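Local coordinates for ATP phosphoribosyltransferase (PDB 1O63), which probably catalyses the first step of histidine biosynthesis, condensing ATP with 5-phosphoribosyl 1-diphosphate to give phosphoribosyl-ATP and diphosphate, at residues Ile99-Val113 with Val134-Asp148. Numbering follows the deposited sequence.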
loop_
_atom_site.group_PDB
_atom_site.type_symbol
_atom_site.label_atom_id
_atom_site.label_comp_id
_atom_site.label_asym_id
_atom_site.label_seq_id
_atom_site.Cartn_x
_atom_site.Cartn_y
_atom_site.Cartn_z
ATOM N N ILE A 99 -20.135 -19.795 -3.332
ATOM C CA ILE A 99 -19.418 -19.318 -4.507
ATOM C C ILE A 99 -20.368 -19.283 -5.711
ATOM O O ILE A 99 -21.006 -20.293 -6.016
ATOM C CB ILE A 99 -18.302 -20.341 -4.886
ATOM C CG1 ILE A 99 -17.617 -20.944 -3.678
ATOM C CG2 ILE A 99 -17.317 -19.723 -5.861
ATOM C CD1 ILE A 99 -16.683 -20.072 -2.906
ATOM N N PRO A 100 -20.485 -18.160 -6.390
ATOM C CA PRO A 100 -21.305 -18.078 -7.599
ATOM C C PRO A 100 -20.814 -19.095 -8.630
ATOM O O PRO A 100 -19.623 -19.409 -8.684
ATOM C CB PRO A 100 -21.084 -16.668 -8.102
ATOM C CG PRO A 100 -20.564 -15.894 -6.938
ATOM C CD PRO A 100 -19.768 -16.892 -6.111
ATOM N N GLU A 101 -21.710 -19.578 -9.473
ATOM C CA GLU A 101 -21.389 -20.573 -10.477
ATOM C C GLU A 101 -20.669 -19.999 -11.681
ATOM O O GLU A 101 -19.845 -20.675 -12.306
ATOM C CB GLU A 101 -22.694 -21.273 -10.929
ATOM C CG GLU A 101 -23.184 -22.302 -9.913
ATOM C CD GLU A 101 -24.271 -23.198 -10.476
ATOM O OE1 GLU A 101 -25.125 -22.711 -11.248
ATOM O OE2 GLU A 101 -24.278 -24.410 -10.155
ATOM N N GLY A 102 -20.924 -18.746 -12.013
ATOM C CA GLY A 102 -20.295 -18.115 -13.166
ATOM C C GLY A 102 -18.970 -17.455 -12.798
ATOM O O GLY A 102 -18.193 -17.963 -11.989
ATOM N N GLU A 103 -18.749 -16.280 -13.368
ATOM C CA GLU A 103 -17.520 -15.518 -13.144
ATOM C C GLU A 103 -17.499 -15.002 -11.705
ATOM O O GLU A 103 -18.510 -14.604 -11.147
ATOM C CB GLU A 103 -17.444 -14.399 -14.179
ATOM C CG GLU A 103 -16.313 -13.408 -14.005
ATOM C CD GLU A 103 -16.406 -12.257 -15.000
ATOM O OE1 GLU A 103 -15.488 -12.148 -15.844
ATOM O OE2 GLU A 103 -17.378 -11.484 -14.939
ATOM N N LYS A 104 -16.374 -15.218 -11.007
ATOM C CA LYS A 104 -16.322 -14.819 -9.596
ATOM C C LYS A 104 -15.608 -13.495 -9.405
ATOM O O LYS A 104 -14.466 -13.314 -9.832
ATOM C CB LYS A 104 -15.704 -15.949 -8.786
ATOM C CG LYS A 104 -16.513 -17.252 -8.881
ATOM C CD LYS A 104 -15.578 -18.427 -9.176
ATOM C CE LYS A 104 -16.335 -19.745 -9.086
ATOM N NZ LYS A 104 -17.209 -19.913 -10.290
ATOM N N ARG A 105 -16.288 -12.519 -8.796
ATOM C CA ARG A 105 -15.658 -11.220 -8.534
ATOM C C ARG A 105 -14.939 -11.315 -7.165
ATOM O O ARG A 105 -15.568 -11.698 -6.186
ATOM C CB ARG A 105 -16.719 -10.115 -8.479
ATOM C CG ARG A 105 -17.484 -9.904 -9.784
ATOM C CD ARG A 105 -18.492 -8.746 -9.639
ATOM N NE ARG A 105 -19.267 -8.869 -8.418
ATOM C CZ ARG A 105 -19.834 -7.880 -7.734
ATOM N NH1 ARG A 105 -20.509 -8.138 -6.623
ATOM N NH2 ARG A 105 -19.776 -6.626 -8.165
ATOM N N ILE A 106 -13.612 -11.198 -7.179
ATOM C CA ILE A 106 -12.832 -11.337 -5.951
ATOM C C ILE A 106 -12.003 -10.058 -5.732
ATOM O O ILE A 106 -11.173 -9.768 -6.590
ATOM C CB ILE A 106 -11.847 -12.517 -6.022
ATOM C CG1 ILE A 106 -12.547 -13.776 -6.566
ATOM C CG2 ILE A 106 -11.210 -12.775 -4.677
ATOM C CD1 ILE A 106 -11.650 -14.995 -6.696
ATOM N N ALA A 107 -12.227 -9.418 -4.595
ATOM C CA ALA A 107 -11.434 -8.254 -4.182
ATOM C C ALA A 107 -10.237 -8.748 -3.382
ATOM O O ALA A 107 -10.376 -9.713 -2.631
ATOM C CB ALA A 107 -12.259 -7.359 -3.248
ATOM N N THR A 108 -9.084 -8.079 -3.542
ATOM C CA THR A 108 -7.909 -8.555 -2.783
ATOM C C THR A 108 -6.777 -7.539 -2.901
ATOM O O THR A 108 -6.761 -6.758 -3.860
ATOM C CB THR A 108 -7.439 -9.899 -3.398
ATOM O OG1 THR A 108 -6.291 -10.395 -2.717
ATOM C CG2 THR A 108 -7.068 -9.703 -4.873
ATOM N N LYS A 109 -5.837 -7.583 -1.980
ATOM C CA LYS A 109 -4.582 -6.858 -2.068
ATOM C C LYS A 109 -3.520 -7.725 -2.761
ATOM O O LYS A 109 -2.386 -7.274 -3.011
ATOM C CB LYS A 109 -4.014 -6.523 -0.681
ATOM C CG LYS A 109 -4.965 -5.745 0.204
ATOM C CD LYS A 109 -4.223 -5.070 1.342
ATOM C CE LYS A 109 -4.035 -5.999 2.500
ATOM N NZ LYS A 109 -3.631 -5.290 3.753
ATOM N N PHE A 110 -3.848 -9.006 -2.931
ATOM C CA PHE A 110 -2.886 -9.947 -3.549
ATOM C C PHE A 110 -3.393 -10.526 -4.850
ATOM O O PHE A 110 -3.839 -11.675 -4.922
ATOM C CB PHE A 110 -2.628 -11.078 -2.524
ATOM C CG PHE A 110 -2.379 -10.497 -1.130
ATOM C CD1 PHE A 110 -3.399 -10.450 -0.217
ATOM C CD2 PHE A 110 -1.119 -10.024 -0.772
ATOM C CE1 PHE A 110 -3.197 -9.954 1.068
ATOM C CE2 PHE A 110 -0.893 -9.537 0.504
ATOM C CZ PHE A 110 -1.938 -9.450 1.407
ATOM N N PRO A 111 -3.351 -9.746 -5.945
ATOM C CA PRO A 111 -3.853 -10.200 -7.220
ATOM C C PRO A 111 -3.135 -11.383 -7.810
ATOM O O PRO A 111 -3.843 -12.236 -8.400
ATOM C CB PRO A 111 -3.816 -8.954 -8.116
ATOM C CG PRO A 111 -2.814 -8.055 -7.470
ATOM C CD PRO A 111 -2.851 -8.368 -6.010
ATOM N N ASN A 112 -1.836 -11.587 -7.660
ATOM C CA ASN A 112 -1.184 -12.762 -8.245
ATOM C C ASN A 112 -1.534 -14.023 -7.465
ATOM O O ASN A 112 -1.791 -15.076 -8.034
ATOM C CB ASN A 112 0.335 -12.589 -8.336
ATOM C CG ASN A 112 0.711 -11.441 -9.259
ATOM O OD1 ASN A 112 0.028 -11.190 -10.244
ATOM N ND2 ASN A 112 1.766 -10.703 -8.899
ATOM N N VAL A 113 -1.450 -13.914 -6.114
ATOM C CA VAL A 113 -1.898 -15.014 -5.259
ATOM C C VAL A 113 -3.332 -15.427 -5.635
ATOM O O VAL A 113 -3.631 -16.596 -5.793
ATOM C CB VAL A 113 -1.885 -14.559 -3.783
ATOM C CG1 VAL A 113 -2.798 -15.413 -2.927
ATOM C CG2 VAL A 113 -0.433 -14.627 -3.282
ATOM N N VAL A 134 -10.317 -4.726 2.808
ATOM C CA VAL A 134 -10.865 -5.583 1.775
ATOM C C VAL A 134 -12.180 -6.196 2.220
ATOM O O VAL A 134 -13.013 -6.558 1.392
ATOM C CB VAL A 134 -9.861 -6.660 1.341
ATOM C CG1 VAL A 134 -10.413 -7.489 0.195
ATOM C CG2 VAL A 134 -8.550 -5.991 0.861
ATOM N N GLU A 135 -12.395 -6.336 3.536
ATOM C CA GLU A 135 -13.623 -6.906 4.055
ATOM C C GLU A 135 -14.868 -6.089 3.749
ATOM O O GLU A 135 -15.984 -6.643 3.794
ATOM C CB GLU A 135 -13.499 -7.232 5.532
ATOM C CG GLU A 135 -13.492 -6.039 6.457
ATOM C CD GLU A 135 -12.124 -5.378 6.555
ATOM O OE1 GLU A 135 -11.145 -5.911 6.013
ATOM O OE2 GLU A 135 -12.017 -4.326 7.219
ATOM N N LEU A 136 -14.757 -4.851 3.333
ATOM C CA LEU A 136 -15.882 -4.019 2.916
ATOM C C LEU A 136 -16.399 -4.410 1.532
ATOM O O LEU A 136 -17.581 -4.204 1.237
ATOM C CB LEU A 136 -15.437 -2.554 2.893
ATOM C CG LEU A 136 -16.391 -1.508 2.350
ATOM C CD1 LEU A 136 -17.692 -1.519 3.145
ATOM C CD2 LEU A 136 -15.757 -0.118 2.377
ATOM N N ALA A 137 -15.592 -5.024 0.667
ATOM C CA ALA A 137 -16.028 -5.318 -0.699
ATOM C C ALA A 137 -17.314 -6.082 -0.867
ATOM O O ALA A 137 -18.200 -5.647 -1.635
ATOM C CB ALA A 137 -14.881 -5.970 -1.486
ATOM N N PRO A 138 -17.520 -7.221 -0.247
ATOM C CA PRO A 138 -18.757 -7.999 -0.404
ATOM C C PRO A 138 -19.993 -7.241 0.037
ATOM O O PRO A 138 -20.937 -7.038 -0.740
ATOM C CB PRO A 138 -18.501 -9.251 0.416
ATOM C CG PRO A 138 -17.003 -9.379 0.444
ATOM C CD PRO A 138 -16.544 -7.927 0.624
ATOM N N ILE A 139 -19.985 -6.648 1.229
ATOM C CA ILE A 139 -21.133 -5.853 1.696
ATOM C C ILE A 139 -21.398 -4.625 0.885
ATOM O O ILE A 139 -22.582 -4.212 0.702
ATOM C CB ILE A 139 -20.967 -5.569 3.213
ATOM C CG1 ILE A 139 -21.170 -6.886 3.990
ATOM C CG2 ILE A 139 -21.972 -4.535 3.669
ATOM C CD1 ILE A 139 -20.676 -6.832 5.422
ATOM N N ALA A 140 -20.403 -4.002 0.230
ATOM C CA ALA A 140 -20.673 -2.893 -0.663
ATOM C C ALA A 140 -21.166 -3.350 -2.038
ATOM O O ALA A 140 -21.514 -2.502 -2.885
ATOM C CB ALA A 140 -19.428 -2.012 -0.881
ATOM N N GLY A 141 -21.062 -4.641 -2.341
ATOM C CA GLY A 141 -21.468 -5.120 -3.670
ATOM C C GLY A 141 -20.325 -5.027 -4.676
ATOM O O GLY A 141 -20.528 -5.136 -5.875
ATOM N N LEU A 142 -19.113 -4.802 -4.177
ATOM C CA LEU A 142 -17.946 -4.651 -5.077
ATOM C C LEU A 142 -17.447 -6.030 -5.495
ATOM O O LEU A 142 -16.977 -6.221 -6.603
ATOM C CB LEU A 142 -16.865 -3.902 -4.325
ATOM C CG LEU A 142 -15.674 -3.305 -4.996
ATOM C CD1 LEU A 142 -14.367 -3.915 -4.526
ATOM C CD2 LEU A 142 -15.774 -3.264 -6.513
ATOM N N SER A 143 -17.583 -7.015 -4.588
ATOM C CA SER A 143 -17.135 -8.349 -4.958
ATOM C C SER A 143 -18.040 -9.410 -4.342
ATOM O O SER A 143 -18.815 -9.103 -3.428
ATOM C CB SER A 143 -15.674 -8.588 -4.515
ATOM O OG SER A 143 -15.565 -8.813 -3.121
ATOM N N ASP A 144 -17.893 -10.619 -4.866
ATOM C CA ASP A 144 -18.621 -11.755 -4.321
ATOM C C ASP A 144 -17.825 -12.321 -3.152
ATOM O O ASP A 144 -18.342 -12.786 -2.142
ATOM C CB ASP A 144 -18.799 -12.795 -5.435
ATOM C CG ASP A 144 -19.691 -12.287 -6.566
ATOM O OD1 ASP A 144 -20.888 -12.108 -6.305
ATOM O OD2 ASP A 144 -19.215 -12.106 -7.708
ATOM N N LEU A 145 -16.496 -12.342 -3.332
ATOM C CA LEU A 145 -15.576 -12.997 -2.452
ATOM C C LEU A 145 -14.316 -12.122 -2.246
ATOM O O LEU A 145 -14.084 -11.190 -2.984
ATOM C CB LEU A 145 -15.044 -14.331 -3.043
ATOM C CG LEU A 145 -16.058 -15.388 -3.465
ATOM C CD1 LEU A 145 -15.436 -16.436 -4.393
ATOM C CD2 LEU A 145 -16.700 -16.077 -2.276
ATOM N N ILE A 146 -13.568 -12.461 -1.202
ATOM C CA ILE A 146 -12.274 -11.802 -1.020
ATOM C C ILE A 146 -11.188 -12.854 -0.803
ATOM O O ILE A 146 -11.519 -13.992 -0.464
ATOM C CB ILE A 146 -12.225 -10.832 0.166
ATOM C CG1 ILE A 146 -12.422 -11.607 1.462
ATOM C CG2 ILE A 146 -13.240 -9.686 -0.031
ATOM C CD1 ILE A 146 -12.337 -10.809 2.739
ATOM N N VAL A 147 -9.953 -12.456 -1.079
ATOM C CA VAL A 147 -8.793 -13.295 -0.708
ATOM C C VAL A 147 -7.959 -12.374 0.190
ATOM O O VAL A 147 -7.562 -11.306 -0.274
ATOM C CB VAL A 147 -7.987 -13.801 -1.895
ATOM C CG1 VAL A 147 -6.618 -14.296 -1.453
ATOM C CG2 VAL A 147 -8.722 -14.881 -2.668
ATOM N N ASP A 148 -7.854 -12.705 1.467
ATOM C CA ASP A 148 -7.172 -11.773 2.389
ATOM C C ASP A 148 -6.560 -12.515 3.562
ATOM O O ASP A 148 -6.815 -13.705 3.779
ATOM C CB ASP A 148 -8.156 -10.717 2.902
ATOM C CG ASP A 148 -7.504 -9.456 3.415
ATOM O OD1 ASP A 148 -6.272 -9.287 3.253
ATOM O OD2 ASP A 148 -8.212 -8.607 3.995
HETATM O O HOH W 1 -6.572 -8.749 0.406
#
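Strands 104-108 and 145-148 pair in parallel in the smaller lobe of a two-lobed fold related to periplasmic binding proteins, and Arg-105 and Asp-144 join them at the entry to the pairing. The axes of the short strand segments diverge by 35°, still the same sense. Arg-105 O accepts from Leu-145 N (3.1 Å) and Asp-144 N (2.9 Å); farther along, Ala-107 N donates to Leu-145 O (3.0 Å) and Val-147 N to Ala-107 O (3.2 Å). Leu-145 O is gripped again by Ser-143 OG, from above the carbonyl plane.

Asp-144 OD2 takes Arg-105 N on its anti lone pair (3.1 Å) and forms a weaker salt bridge with Arg-105 NE, guanidinium and carboxylate planes 65° apart. A bend at chi3 (-47°) turns the arginine's end toward Gly-141, whose O receives NH2 at 2.8 Å and, weakly, NH1. That glycine closes the short, weakly bonded helix about 136-140 in a Schellman motif, so the guanidinium ties helix end to strand.

Ala-107 CB presses tightly on Ala-137 CB (3.5 Å), while on the other face Ile-106 CG2 meets Val-147 CG2 (3.8 Å). Thr-108 OG1 donates to Val-147 O and, by accepting from Phe-110 N, forms an ST turn just before helix 111-121, with Phe-110 as its N-cap.

A beta-alpha-beta crossover through helix 111-121, over the Ile-106 face, puts strand 125-129 beyond 104-108; helix 136-140 covers the Ala-107 face, and strand 81-94 flanks 145-150.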